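P800 reaction center core protein (Heliobacterium modesticaldum, PDB 5V8K) forms the homodimeric core of a photosynthetic reaction center, where it holds bacteriochlorophylls, a calcium ion and an iron-sulfur cluster. Local coordinates at residues V260-L265 and C593-A598; Y458-W463 and Q493-T498. All coordinates share one frame; numbering follows the deposited sequence.

Contact 1: residues V260-L265 and C593-A598. With CA (calcium ion), chain B; GB0 (Bacteriochlorophyll g'), chain C.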
loop_
_atom_site.group_PDB
_atom_site.type_symbol
_atom_site.label_atom_id
_atom_site.label_comp_id
_atom_site.label_asym_id
_atom_site.label_seq_id
_atom_site.Cartn_x
_atom_site.Cartn_y
_atom_site.Cartn_z
ATOM N N VAL A 260 -26.854 8.194 8.757
ATOM C CA VAL A 260 -26.991 8.916 7.501
ATOM C C VAL A 260 -25.694 8.794 6.692
ATOM O O VAL A 260 -25.706 8.544 5.484
ATOM C CB VAL A 260 -27.346 10.388 7.746
ATOM C CG1 VAL A 260 -27.597 11.086 6.409
ATOM C CG2 VAL A 260 -28.538 10.539 8.643
ATOM N N LYS A 261 -24.561 9.003 7.345
ATOM C CA LYS A 261 -23.298 8.947 6.620
ATOM C C LYS A 261 -22.943 7.535 6.170
ATOM O O LYS A 261 -22.252 7.390 5.157
ATOM C CB LYS A 261 -22.193 9.571 7.463
ATOM C CG LYS A 261 -22.391 11.038 7.567
ATOM C CD LYS A 261 -21.364 11.723 8.418
ATOM C CE LYS A 261 -21.555 11.425 9.843
ATOM N NZ LYS A 261 -20.526 12.061 10.687
ATOM N N GLN A 262 -23.439 6.492 6.844
ATOM C CA GLN A 262 -23.278 5.138 6.309
ATOM C C GLN A 262 -24.072 4.970 5.018
ATOM O O GLN A 262 -23.562 4.423 4.030
ATOM C CB GLN A 262 -23.706 4.090 7.330
ATOM C CG GLN A 262 -22.708 3.892 8.451
ATOM C CD GLN A 262 -23.287 3.126 9.657
ATOM O OE1 GLN A 262 -24.137 2.255 9.509
ATOM N NE2 GLN A 262 -22.794 3.432 10.834
ATOM N N ALA A 263 -25.297 5.482 4.985
ATOM C CA ALA A 263 -26.090 5.420 3.766
ATOM C C ALA A 263 -25.443 6.222 2.648
ATOM O O ALA A 263 -25.472 5.823 1.476
ATOM C CB ALA A 263 -27.484 5.948 4.021
ATOM N N ILE A 264 -24.875 7.369 2.994
ATOM C CA ILE A 264 -24.220 8.232 2.018
ATOM C C ILE A 264 -23.028 7.514 1.404
ATOM O O ILE A 264 -22.846 7.506 0.186
ATOM C CB ILE A 264 -23.803 9.555 2.683
ATOM C CG1 ILE A 264 -25.038 10.416 2.887
ATOM C CG2 ILE A 264 -22.756 10.304 1.827
ATOM C CD1 ILE A 264 -24.793 11.620 3.721
ATOM N N LEU A 265 -22.203 6.902 2.241
ATOM C CA LEU A 265 -21.035 6.222 1.729
ATOM C C LEU A 265 -21.442 5.085 0.816
ATOM O O LEU A 265 -20.853 4.915 -0.253
ATOM C CB LEU A 265 -20.146 5.747 2.868
ATOM C CG LEU A 265 -18.852 5.041 2.441
ATOM C CD1 LEU A 265 -17.935 5.942 1.526
ATOM C CD2 LEU A 265 -18.108 4.593 3.650
ATOM N N CYS A 593 -12.202 -0.339 4.864
ATOM C CA CYS A 593 -11.491 0.502 5.818
ATOM C C CYS A 593 -12.263 1.793 6.059
ATOM O O CYS A 593 -12.444 2.220 7.212
ATOM C CB CYS A 593 -10.092 0.773 5.290
ATOM S SG CYS A 593 -8.986 -0.679 5.354
ATOM N N MET A 594 -12.805 2.374 4.983
ATOM C CA MET A 594 -13.597 3.590 5.090
ATOM C C MET A 594 -14.901 3.310 5.808
ATOM O O MET A 594 -15.387 4.147 6.564
ATOM C CB MET A 594 -13.846 4.179 3.700
ATOM C CG MET A 594 -12.552 4.685 3.016
ATOM S SD MET A 594 -12.933 5.319 1.395
ATOM C CE MET A 594 -13.358 6.900 1.984
ATOM N N TRP A 595 -15.464 2.124 5.596
ATOM C CA TRP A 595 -16.645 1.704 6.333
ATOM C C TRP A 595 -16.381 1.663 7.845
ATOM O O TRP A 595 -17.202 2.123 8.633
ATOM C CB TRP A 595 -17.120 0.362 5.809
ATOM C CG TRP A 595 -18.471 0.110 6.356
ATOM C CD1 TRP A 595 -18.788 -0.638 7.449
ATOM C CD2 TRP A 595 -19.687 0.691 5.888
ATOM N NE1 TRP A 595 -20.140 -0.577 7.678
ATOM C CE2 TRP A 595 -20.721 0.223 6.728
ATOM C CE3 TRP A 595 -20.006 1.544 4.834
ATOM C CZ2 TRP A 595 -22.031 0.613 6.568
ATOM C CZ3 TRP A 595 -21.310 1.928 4.666
ATOM C CH2 TRP A 595 -22.317 1.457 5.525
ATOM N N ALA A 596 -15.213 1.184 8.266
ATOM C CA ALA A 596 -14.828 1.298 9.673
ATOM C C ALA A 596 -14.929 2.724 10.176
ATOM O O ALA A 596 -15.461 2.967 11.264
ATOM C CB ALA A 596 -13.424 0.766 9.871
ATOM N N LEU A 597 -14.424 3.681 9.398
ATOM C CA LEU A 597 -14.543 5.082 9.742
ATOM C C LEU A 597 -15.988 5.525 9.810
ATOM O O LEU A 597 -16.306 6.451 10.566
ATOM C CB LEU A 597 -13.785 5.982 8.716
ATOM C CG LEU A 597 -12.284 5.836 8.619
ATOM C CD1 LEU A 597 -11.786 6.623 7.417
ATOM C CD2 LEU A 597 -11.678 6.326 9.903
ATOM N N ALA A 598 -16.855 4.958 8.977
ATOM C CA ALA A 598 -18.282 5.283 9.020
ATOM C C ALA A 598 -19.019 4.652 10.203
ATOM O O ALA A 598 -20.138 5.082 10.523
ATOM C CB ALA A 598 -18.953 4.845 7.726
HETATM CA CA CA B . -16.659 8.539 11.623
HETATM C C1 GB0 C . -5.946 5.563 -1.575
HETATM C C2 GB0 C . -6.490 6.831 -0.988
HETATM C C3 GB0 C . -5.911 7.323 0.079
HETATM C C4 GB0 C . -4.737 6.665 0.712
HETATM C C5 GB0 C . -6.471 8.563 0.643
HETATM C C6 GB0 C . -5.396 9.610 0.757
HETATM N NB GB0 C . -2.081 1.419 6.312
HETATM N ND GB0 C . -5.652 2.890 7.175
HETATM C C10 GB0 C . -7.197 12.981 1.278
HETATM C C11 GB0 C . -6.768 14.251 0.574
HETATM C C12 GB0 C . -7.052 15.439 1.464
HETATM C C13 GB0 C . -7.169 16.662 0.929
HETATM C C14 GB0 C . -7.066 16.870 -0.541
HETATM C C15 GB0 C . -7.384 17.890 1.771
HETATM C C1A GB0 C . -5.550 2.365 4.117
HETATM C C1B GB0 C . -1.732 0.751 5.214
HETATM C C1C GB0 C . -2.397 2.286 9.258
HETATM C C1D GB0 C . -6.344 3.255 8.218
HETATM C C2A GB0 C . -5.760 1.762 2.745
HETATM C C2B GB0 C . -0.487 0.194 5.435
HETATM C C2C GB0 C . -2.110 2.679 10.663
HETATM C C2D GB0 C . -7.830 3.797 8.145
HETATM C C3A GB0 C . -4.722 0.662 2.751
HETATM C C3B GB0 C . -0.069 0.522 6.704
HETATM C C3C GB0 C . -3.525 3.091 10.777
HETATM C C3D GB0 C . -7.783 3.632 6.763
HETATM C C4A GB0 C . -3.925 1.119 3.937
HETATM C C4B GB0 C . -1.116 1.258 7.259
HETATM C C4C GB0 C . -4.320 2.900 9.661
HETATM C C4D GB0 C . -6.583 3.111 6.186
HETATM C C7 GB0 C . -6.018 10.834 1.363
HETATM C C8 GB0 C . -6.583 11.779 0.606
HETATM C C9 GB0 C . -6.662 11.608 -0.877
HETATM C CAA GB0 C . -5.532 2.754 1.613
HETATM C CAB GB0 C . 1.264 0.083 7.200
HETATM C CAC GB0 C . -4.154 3.678 11.978
HETATM C CAD GB0 C . -8.730 3.874 5.670
HETATM C CBA GB0 C . -5.912 2.149 0.265
HETATM C CBB GB0 C . 1.677 0.040 8.423
HETATM C CBC GB0 C . -3.398 3.922 13.263
HETATM C CBD GB0 C . -8.060 3.467 4.390
HETATM C CED GB0 C . -9.206 5.901 1.772
HETATM C CGA GB0 C . -5.760 3.165 -0.844
HETATM C CGD GB0 C . -8.015 4.679 3.537
HETATM C CHA GB0 C . -6.735 2.931 4.802
HETATM C CHB GB0 C . -2.632 0.689 4.050
HETATM C CHC GB0 C . -1.156 1.765 8.647
HETATM C CHD GB0 C . -5.737 3.245 9.554
HETATM C CMA GB0 C . -5.255 -0.766 3.014
HETATM C CMB GB0 C . 0.355 -0.554 4.467
HETATM C CMC GB0 C . -1.736 1.439 11.483
HETATM C CMD GB0 C . -8.813 4.276 9.125
HETATM N NA GB0 C . -4.591 1.807 4.860
HETATM N NC GB0 C . -3.577 2.388 8.669
HETATM O O1A GB0 C . -5.016 2.984 -1.799
HETATM O O1D GB0 C . -7.228 5.607 3.674
HETATM O O2A GB0 C . -6.264 4.512 -0.650
HETATM O O2D GB0 C . -9.005 4.730 2.522
HETATM O OBD GB0 C . -9.945 4.255 5.603
HETATM MG MG GB0 C . -4.002 1.889 6.750
HETATM O O HOH W 1 -17.073 10.512 12.837
HETATM O O HOH W 2 -19.020 8.880 10.818
#
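Gln262 NE2 donates a hydrogen bond of 3.1 Å to the backbone O of Ala598. The N-H points fairly well at the oxygen, at 155°, and Ala598 O lies close to the plane of the Gln262 amide. NE2 itself stands above the plane of the Ala598 carbonyl. The extended Gln262 chain carries its amide past Trp595, and the two side chains cross at about a right angle. Gln262 CB lies 3.5 Å from Trp595 CH2. The backbone O of Gln262 sits at the edge of the indole, near its plane, 3.4 Å from CZ3. Trp595 CG is anti to the backbone N (chi1 -168°), which starts the ring on its way to helix 258-291. Leu265 sends only CD2 across. This methyl lies 3.8 Å from Trp595 CE3 and also touches Met594 CB and Ala598 CB. Helices 258-291 and 575-599, both predicted to span the membrane over most of their length, run nearly antiparallel here (159°), with local axes 9.9 Å apart.

Segment 593-598 also serves cofactors. Leu597 O binds the calcium ion at 2.4 Å. Cys593 CB packs on the bacteriochlorophyll g' at CAD, 3.4 Å away, while Leu597 CD1 touches its OBD. Trp595 NE1 makes a weak hydrogen bond to a bacteriochlorophyll g and the ring touches the carotenoid. Leu597 and Ala598 lie in the last turn before the chain ends, where no further helical turn follows to supply N-H donors. Their buried carbonyls turn to the metal and to the Gln262 amide, which would partly offset the negative end of the helix dipole.

Contact 2: residues Y458-W463 and Q493-T498. With CA (calcium ion), chain B; GBF (Bacteriochlorophyll g), chain Y.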
loop_
_atom_site.group_PDB
_atom_site.type_symbol
_atom_site.label_atom_id
_atom_site.label_comp_id
_atom_site.label_asym_id
_atom_site.label_seq_id
_atom_site.Cartn_x
_atom_site.Cartn_y
_atom_site.Cartn_z
ATOM N N TYR A 458 -14.320 14.757 3.759
ATOM C CA TYR A 458 -15.079 15.995 3.914
ATOM C C TYR A 458 -16.390 15.750 4.660
ATOM O O TYR A 458 -16.729 16.468 5.615
ATOM C CB TYR A 458 -15.343 16.625 2.553
ATOM C CG TYR A 458 -16.216 17.834 2.649
ATOM C CD1 TYR A 458 -15.687 19.060 3.003
ATOM C CD2 TYR A 458 -17.562 17.766 2.380
ATOM C CE1 TYR A 458 -16.486 20.183 3.129
ATOM C CE2 TYR A 458 -18.368 18.889 2.480
ATOM C CZ TYR A 458 -17.826 20.093 2.882
ATOM O OH TYR A 458 -18.615 21.240 3.000
ATOM N N ILE A 459 -17.151 14.749 4.215
ATOM C CA ILE A 459 -18.487 14.516 4.750
ATOM C C ILE A 459 -18.418 14.158 6.234
ATOM O O ILE A 459 -19.287 14.533 7.014
ATOM C CB ILE A 459 -19.183 13.431 3.902
ATOM C CG1 ILE A 459 -19.692 14.052 2.599
ATOM C CG2 ILE A 459 -20.322 12.730 4.673
ATOM C CD1 ILE A 459 -20.083 13.013 1.554
ATOM N N ASP A 460 -17.386 13.448 6.643
ATOM C CA ASP A 460 -17.234 13.096 8.037
ATOM C C ASP A 460 -16.606 14.208 8.874
ATOM O O ASP A 460 -16.199 13.926 9.998
ATOM C CB ASP A 460 -16.389 11.840 8.204
ATOM C CG ASP A 460 -16.946 10.904 9.299
ATOM O OD1 ASP A 460 -18.152 10.943 9.582
ATOM O OD2 ASP A 460 -16.150 10.155 9.887
ATOM N N GLY A 461 -16.499 15.437 8.376
ATOM C CA GLY A 461 -16.063 16.539 9.222
ATOM C C GLY A 461 -14.561 16.716 9.400
ATOM O O GLY A 461 -14.153 17.429 10.320
ATOM N N CYS A 462 -13.724 16.077 8.582
ATOM C CA CYS A 462 -12.306 16.436 8.530
ATOM C C CYS A 462 -12.100 17.898 8.141
ATOM O O CYS A 462 -12.827 18.456 7.312
ATOM C CB CYS A 462 -11.536 15.591 7.525
ATOM S SG CYS A 462 -11.281 13.950 8.034
ATOM N N TRP A 463 -11.075 18.503 8.734
ATOM C CA TRP A 463 -10.533 19.754 8.221
ATOM C C TRP A 463 -9.808 19.473 6.905
ATOM O O TRP A 463 -8.862 18.675 6.858
ATOM C CB TRP A 463 -9.590 20.379 9.248
ATOM C CG TRP A 463 -8.950 21.678 8.819
ATOM C CD1 TRP A 463 -7.636 21.887 8.487
ATOM C CD2 TRP A 463 -9.599 22.935 8.678
ATOM N NE1 TRP A 463 -7.431 23.205 8.186
ATOM C CE2 TRP A 463 -8.620 23.872 8.291
ATOM C CE3 TRP A 463 -10.913 23.368 8.864
ATOM C CZ2 TRP A 463 -8.914 25.189 8.067
ATOM C CZ3 TRP A 463 -11.200 24.668 8.657
ATOM C CH2 TRP A 463 -10.207 25.579 8.258
ATOM N N GLN A 493 -25.519 19.306 10.490
ATOM C CA GLN A 493 -26.523 18.375 11.029
ATOM C C GLN A 493 -25.977 16.958 11.214
ATOM O O GLN A 493 -26.430 16.224 12.100
ATOM C CB GLN A 493 -27.728 18.289 10.097
ATOM C CG GLN A 493 -28.595 19.493 10.083
ATOM C CD GLN A 493 -29.375 19.619 11.376
ATOM O OE1 GLN A 493 -30.264 18.808 11.663
ATOM N NE2 GLN A 493 -29.021 20.611 12.185
ATOM N N LEU A 494 -25.042 16.544 10.367
ATOM C CA LEU A 494 -24.508 15.184 10.386
ATOM C C LEU A 494 -23.129 15.065 11.022
ATOM O O LEU A 494 -22.809 14.006 11.581
ATOM C CB LEU A 494 -24.434 14.636 8.956
ATOM C CG LEU A 494 -25.616 14.850 8.021
ATOM C CD1 LEU A 494 -25.258 14.147 6.727
ATOM C CD2 LEU A 494 -26.862 14.248 8.604
ATOM N N SER A 495 -22.299 16.117 10.932
ATOM C CA SER A 495 -20.913 16.063 11.355
ATOM C C SER A 495 -20.499 17.407 11.953
ATOM O O SER A 495 -20.759 18.450 11.338
ATOM C CB SER A 495 -19.981 15.728 10.181
ATOM O OG SER A 495 -20.361 14.538 9.528
ATOM N N PRO A 496 -19.878 17.426 13.124
ATOM C CA PRO A 496 -19.130 18.616 13.532
ATOM C C PRO A 496 -17.905 18.805 12.655
ATOM O O PRO A 496 -17.263 17.840 12.221
ATOM C CB PRO A 496 -18.706 18.304 14.970
ATOM C CG PRO A 496 -19.053 16.924 15.210
ATOM C CD PRO A 496 -19.530 16.275 13.955
ATOM N N LEU A 497 -17.568 20.060 12.398
ATOM C CA LEU A 497 -16.299 20.348 11.740
ATOM C C LEU A 497 -15.174 20.229 12.769
ATOM O O LEU A 497 -15.075 21.047 13.679
ATOM C CB LEU A 497 -16.332 21.734 11.102
ATOM C CG LEU A 497 -15.051 22.097 10.366
ATOM C CD1 LEU A 497 -14.879 21.227 9.161
ATOM C CD2 LEU A 497 -15.124 23.538 9.948
ATOM N N THR A 498 -14.349 19.199 12.657
ATOM C CA THR A 498 -13.171 19.083 13.492
ATOM C C THR A 498 -12.021 19.936 12.913
ATOM O O THR A 498 -12.061 20.409 11.784
ATOM C CB THR A 498 -12.714 17.621 13.616
ATOM O OG1 THR A 498 -12.066 17.208 12.404
ATOM C CG2 THR A 498 -13.880 16.642 13.932
HETATM CA CA CA B . -16.659 8.539 11.623
HETATM MG MG GBF Y . -22.270 21.878 -3.088
HETATM C CHA GBF Y . -24.753 22.638 -0.761
HETATM C CHB GBF Y . -20.286 21.034 -0.544
HETATM C CHC GBF Y . -20.227 20.534 -5.511
HETATM C CHD GBF Y . -24.898 22.047 -5.556
HETATM N NA GBF Y . -22.465 21.868 -1.103
HETATM C C1A GBF Y . -23.370 22.378 -0.262
HETATM C C2A GBF Y . -23.183 22.098 1.209
HETATM C C3A GBF Y . -21.675 21.978 1.193
HETATM C C4A GBF Y . -21.472 21.592 -0.230
HETATM C CMA GBF Y . -21.019 23.343 1.483
HETATM C CAA GBF Y . -23.865 20.892 1.873
HETATM C CBA GBF Y . -23.829 19.651 0.996
HETATM C CGA GBF Y . -22.512 18.905 1.059
HETATM O O1A GBF Y . -21.805 18.872 2.047
HETATM O O2A GBF Y . -22.152 18.067 -0.056
HETATM N NB GBF Y . -20.508 20.889 -3.012
HETATM C C1B GBF Y . -19.790 20.688 -1.898
HETATM C C2B GBF Y . -18.600 20.067 -2.269
HETATM C C3B GBF Y . -18.595 19.932 -3.643
HETATM C C4B GBF Y . -19.793 20.495 -4.095
HETATM C CMB GBF Y . -17.494 19.597 -1.357
HETATM C CAB GBF Y . -17.447 19.289 -4.308
HETATM C CBB GBF Y . -17.284 18.914 -5.537
HETATM N NC GBF Y . -22.531 21.410 -5.052
HETATM C C1C GBF Y . -21.602 20.929 -5.883
HETATM C C2C GBF Y . -21.785 20.691 -7.336
HETATM C C3C GBF Y . -23.178 21.151 -7.186
HETATM C C4C GBF Y . -23.561 21.560 -5.914
HETATM C CMC GBF Y . -20.851 21.653 -8.092
HETATM C CAC GBF Y . -24.149 21.209 -8.305
HETATM C CBC GBF Y . -23.791 20.781 -9.696
HETATM N ND GBF Y . -24.251 22.224 -3.269
HETATM C C1D GBF Y . -25.227 22.313 -4.154
HETATM C C2D GBF Y . -26.741 22.707 -3.754
HETATM C C3D GBF Y . -26.328 22.788 -2.440
HETATM C C4D GBF Y . -24.975 22.521 -2.131
HETATM C CMD GBF Y . -28.062 22.913 -4.425
HETATM C CAD GBF Y . -26.957 23.313 -1.217
HETATM O OBD GBF Y . -28.166 23.397 -0.827
HETATM C CBD GBF Y . -25.971 23.149 -0.105
HETATM C CGD GBF Y . -25.720 24.479 0.526
HETATM O O1D GBF Y . -24.863 25.264 0.098
HETATM O O2D GBF Y . -26.556 24.850 1.626
HETATM C CED GBF Y . -26.337 26.143 2.174
HETATM C C1 GBF Y . -20.924 17.343 -0.042
HETATM C C2 GBF Y . -20.998 16.299 -1.110
HETATM C C3 GBF Y . -19.945 15.533 -1.397
HETATM C C4 GBF Y . -18.655 15.747 -0.681
HETATM C C5 GBF Y . -20.061 14.471 -2.462
HETATM C C6 GBF Y . -19.293 14.929 -3.718
HETATM C C7 GBF Y . -19.288 13.845 -4.786
HETATM C C8 GBF Y . -19.431 14.119 -6.104
HETATM C C9 GBF Y . -19.580 15.534 -6.613
HETATM C C10 GBF Y . -19.382 13.039 -7.157
HETATM C C11 GBF Y . -20.166 11.809 -6.870
HETATM C C12 GBF Y . -20.338 10.950 -8.107
HETATM C C13 GBF Y . -21.179 9.900 -8.116
HETATM C C14 GBF Y . -21.315 9.089 -9.365
HETATM C C15 GBF Y . -21.987 9.513 -6.891
HETATM O O HOH W 3 -16.892 14.912 12.544
HETATM O O HOH W 2 -19.020 8.880 10.818
HETATM O O HOH W 1 -17.073 10.512 12.837
#
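Ser495 OG donates to the backbone O of Ile459 across 2.7 Å, in the plane of that carbonyl. Gly461 O receives two bonds from one residue. Thr498 N approaches in the carbonyl plane at 2.9 Å, and Thr498 OG1 comes in tilted from it at 3.0 Å. Thr498 OG1 lies between the backbone N and the carbonyl carbon (chi1 75°), on the side that faces Gly461 O, and it is bonded to Met500 N as well. Water 3 donates to both Asp460 O and Pro496 O, bridging the two segments.

Helix 449-459 ends here in a Schellman motif. Gly461, with its positive phi of 84°, is the C-prime residue. Cys462 N reaches back to the carbonyl O of the residue before Tyr458, and Gly461 N bonds to Tyr458 O. The loop 493-498 runs so close that Gly461 CA makes a C-H...O contact with Pro496 O.

Just past the helix end, the Asp460 carboxylate is shared out. OD2 binds the calcium ion at 2.4 Å and is hydrogen-bonded to Tyr505. OD1 takes a bond of 2.6 Å from water 2, itself a calcium ligand. Lys261 NZ serves both OD1, in a salt bridge, and Ser495 OG. Trp463 NE1 is satisfied by Tyr358, while the edge of its ring meets Leu497 CD2. A bacteriochlorophyll g methyl, CMB, lies over one face of the Tyr458 ring.

Overall arrangement
The two contacts lie about 13 Å apart, centre to centre, and meet at the calcium ion. Contact 1 gives it a backbone oxygen from the C-terminal helix, and contact 2 gives a carboxylate oxygen. Gln509 and waters 1 and 2 complete the five ligands. Lys261 is a second link. From helix 258-291 its NZ reaches Asp460 OD1 at 2.8 Å in a salt bridge, and lies 2.7 Å from Ser495 OG, a probable hydrogen bond. One lysine thus ties contact 1 to both halves of contact 2. Segment 593-598 touches the bacteriochlorophyll g' and, through Trp595, a bacteriochlorophyll g; Tyr458 and Ile459 line the pocket of a bacteriochlorophyll g.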